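Local structure of copper induced nitroreductase D (Lactococcus lactis, 2WQF) at the interface of chains A and B. The protein is a copper-induced, FMN-binding nitroreductase that takes part in the defence of Lactococcus lactis against oxidative stress. Sequence-based numbering; all coordinates share one arbitrary frame. Chains: chain A/B, Copper induced nitroreductase D.

The interface of chains A and B. Residues chain A 47-49, 167, 171; chain B 196-199.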
ATOM      1  N   ARG A  47      11.569   6.260   2.330  1.00 11.18           N
ATOM      2  CA  ARG A  47      12.988   6.196   2.670  1.00 12.39           C
ATOM      3  C   ARG A  47      13.187   4.940   3.506  1.00 11.81           C
ATOM      4  O   ARG A  47      12.338   4.623   4.334  1.00 11.80           O
ATOM      5  CB  ARG A  47      13.414   7.403   3.507  1.00 14.02           C
ATOM      6  CG  ARG A  47      13.096   8.775   2.876  1.00 12.45           C
ATOM      7  CD  ARG A  47      14.047   9.106   1.707  1.00 14.18           C
ATOM      8  NE  ARG A  47      13.722  10.375   1.061  1.00 13.52           N
ATOM      9  CZ  ARG A  47      12.968  10.513  -0.031  1.00 13.88           C
ATOM     10  NH1 ARG A  47      12.448   9.458  -0.648  1.00 13.48           N
ATOM     11  NH2 ARG A  47      12.734  11.731  -0.513  1.00 14.68           N
ATOM     12  N   LEU A  48      14.294   4.225   3.310  1.00 12.31           N
ATOM     13  CA  LEU A  48      14.550   2.994   4.047  1.00 12.14           C
ATOM     14  C   LEU A  48      15.891   3.039   4.761  1.00 12.16           C
ATOM     15  O   LEU A  48      16.898   3.498   4.201  1.00 12.72           O
ATOM     16  CB  LEU A  48      14.584   1.784   3.127  1.00 12.75           C
ATOM     17  CG  LEU A  48      13.254   1.183   2.695  1.00 12.14           C
ATOM     18  CD1 LEU A  48      12.411   2.135   1.882  1.00 15.12           C
ATOM     19  CD2 LEU A  48      13.541  -0.086   1.891  1.00 12.64           C
ATOM     20  N   LEU A  49      15.881   2.535   5.988  1.00 12.29           N
ATOM     21  CA  LEU A  49      17.082   2.164   6.703  1.00 12.38           C
ATOM     22  C   LEU A  49      17.059   0.645   6.872  1.00 11.85           C
ATOM     23  O   LEU A  49      16.146   0.097   7.491  1.00 13.79           O
ATOM     24  CB  LEU A  49      17.114   2.857   8.062  1.00 14.38           C
ATOM     25  CG  LEU A  49      18.261   2.463   8.985  1.00 15.06           C
ATOM     26  CD1 LEU A  49      19.611   2.835   8.375  1.00 16.79           C
ATOM     27  CD2 LEU A  49      18.055   3.140  10.343  1.00 16.74           C
ATOM     28  N   LEU A 167      20.027  10.089  10.626  1.00 20.62           N
ATOM     29  CA  LEU A 167      18.978  10.279   9.652  1.00 20.42           C
ATOM     30  C   LEU A 167      18.493  11.728   9.648  1.00 22.39           C
ATOM     31  O   LEU A 167      18.499  12.405  10.680  1.00 25.34           O
ATOM     32  CB  LEU A 167      17.802   9.373   9.973  1.00 19.09           C
ATOM     33  CG  LEU A 167      18.106   7.884  10.101  1.00 19.10           C
ATOM     34  CD1 LEU A 167      16.820   7.146  10.443  1.00 19.65           C
ATOM     35  CD2 LEU A 167      18.761   7.320   8.837  1.00 20.41           C
ATOM     36  N   TRP A 171      12.723  12.538   7.882  1.00 16.25           N
ATOM     37  CA  TRP A 171      12.300  11.148   7.768  1.00 15.59           C
ATOM     38  C   TRP A 171      11.370  10.737   8.917  1.00 16.88           C
ATOM     39  O   TRP A 171      11.787  10.662  10.069  1.00 19.20           O
ATOM     40  CB  TRP A 171      13.498  10.205   7.733  1.00 16.44           C
ATOM     41  CG  TRP A 171      14.331  10.248   6.474  1.00 17.53           C
ATOM     42  CD1 TRP A 171      14.449  11.287   5.583  1.00 18.47           C
ATOM     43  CD2 TRP A 171      15.206   9.217   6.000  1.00 16.89           C
ATOM     44  NE1 TRP A 171      15.337  10.949   4.580  1.00 20.07           N
ATOM     45  CE2 TRP A 171      15.811   9.686   4.817  1.00 17.68           C
ATOM     46  CE3 TRP A 171      15.511   7.928   6.446  1.00 14.57           C
ATOM     47  CZ2 TRP A 171      16.701   8.915   4.089  1.00 19.85           C
ATOM     48  CZ3 TRP A 171      16.409   7.170   5.727  1.00 20.86           C
ATOM     49  CH2 TRP A 171      16.992   7.664   4.559  1.00 22.83           C
TER
ATOM     50  N   ASP B 196      19.916   8.606  -2.089  1.00 15.51           N
ATOM     51  CA  ASP B 196      19.045   9.538  -1.376  1.00 15.01           C
ATOM     52  C   ASP B 196      17.844   8.875  -0.658  1.00 14.65           C
ATOM     53  O   ASP B 196      17.163   9.529   0.134  1.00 16.71           O
ATOM     54  CB  ASP B 196      18.540  10.627  -2.333  1.00 17.34           C
ATOM     55  CG  ASP B 196      19.661  11.510  -2.876  1.00 21.52           C
ATOM     56  OD1 ASP B 196      20.692  11.718  -2.177  1.00 23.51           O
ATOM     57  OD2 ASP B 196      19.498  12.002  -4.020  1.00 23.99           O
ATOM     58  N   ARG B 197      17.608   7.581  -0.869  1.00 13.77           N
ATOM     59  CA  ARG B 197      16.469   6.942  -0.202  1.00 13.67           C
ATOM     60  C   ARG B 197      16.745   5.591   0.447  1.00 13.12           C
ATOM     61  O   ARG B 197      15.875   5.104   1.126  1.00 15.25           O
ATOM     62  CB  ARG B 197      15.257   6.833  -1.136  1.00 12.68           C
ATOM     63  CG  ARG B 197      15.457   6.006  -2.389  1.00 12.22           C
ATOM     64  CD  ARG B 197      14.099   5.756  -3.046  1.00 12.45           C
ATOM     65  NE  ARG B 197      14.237   5.308  -4.441  1.00 11.73           N
ATOM     66  CZ  ARG B 197      13.232   5.155  -5.296  1.00 13.14           C
ATOM     67  NH1 ARG B 197      11.993   5.299  -4.877  1.00 13.36           N
ATOM     68  NH2 ARG B 197      13.458   4.788  -6.557  1.00 13.03           N
ATOM     69  N   PHE B 198      17.936   5.028   0.260  1.00 13.68           N
ATOM     70  CA  PHE B 198      18.312   3.767   0.892  1.00 14.38           C
ATOM     71  C   PHE B 198      19.612   3.899   1.645  1.00 15.28           C
ATOM     72  O   PHE B 198      20.628   4.300   1.092  1.00 17.34           O
ATOM     73  CB  PHE B 198      18.495   2.646  -0.140  1.00 14.28           C
ATOM     74  CG  PHE B 198      17.315   2.438  -1.070  1.00 12.79           C
ATOM     75  CD1 PHE B 198      16.120   1.976  -0.607  1.00 16.74           C
ATOM     76  CD2 PHE B 198      17.443   2.664  -2.426  1.00 13.77           C
ATOM     77  CE1 PHE B 198      15.070   1.770  -1.462  1.00 16.35           C
ATOM     78  CE2 PHE B 198      16.391   2.448  -3.286  1.00 13.72           C
ATOM     79  CZ  PHE B 198      15.210   1.999  -2.802  1.00 15.04           C
ATOM     80  N   ILE B 199      19.579   3.560   2.934  1.00 14.59           N
ATOM     81  CA  ILE B 199      20.771   3.512   3.749  1.00 14.27           C
ATOM     82  C   ILE B 199      20.844   2.087   4.300  1.00 15.04           C
ATOM     83  O   ILE B 199      19.856   1.565   4.859  1.00 15.89           O
ATOM     84  CB  ILE B 199      20.672   4.453   4.943  1.00 15.98           C
ATOM     85  CG1 ILE B 199      20.581   5.909   4.482  1.00 19.04           C
ATOM     86  CG2 ILE B 199      21.887   4.274   5.867  1.00 19.38           C
ATOM     87  CD1 ILE B 199      20.304   6.870   5.622  1.00 23.05           C
TER
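A:Leu48 pairs with B:Phe198, and A:Leu49 with B:Ile199, in parallel strands: A:Leu48 N donates to B:Arg197 O at 2.8 Å, and B:Ile199 N returns a bond to A:Leu48 O at 3.0 Å. On one side of the pairing B:Ile199 packs with both branches. Its CD1 approaches the rim of the A:Trp171 indole from one face, 3.6 Å from CH2, and also meets the CD2 methyl of A:Leu167. The other branch, CG2, anti to the backbone N, turns to A:Leu49 CD1 at 3.7 Å. Within chain A, CB of A:Arg47 lies over the opposite face of the indole, 3.4 Å above its plane near the ring centre; the chain then bends at chi2 (-74°) and brings CD to 3.5 Å from B:Asp196 O. An alanine here would remove CG, CD and the guanidinium and would probably leave a gap beside B:Asp196 O and B:Arg197 CA, where CD now packs. The guanidinium groups of A:Arg47 and B:Arg197 diverge, which probably limits repulsion between them. On the opposite side A:Leu48 and B:Phe198 run side by side, with CB of the leucine 4.0 Å from CD1 of the ring. In the fold, the C-terminal strand B:198-201 adds to the edge of A:46-52, extending the sheet of chain A with a strand from its partner, and the two-fold axis repeats the exchange.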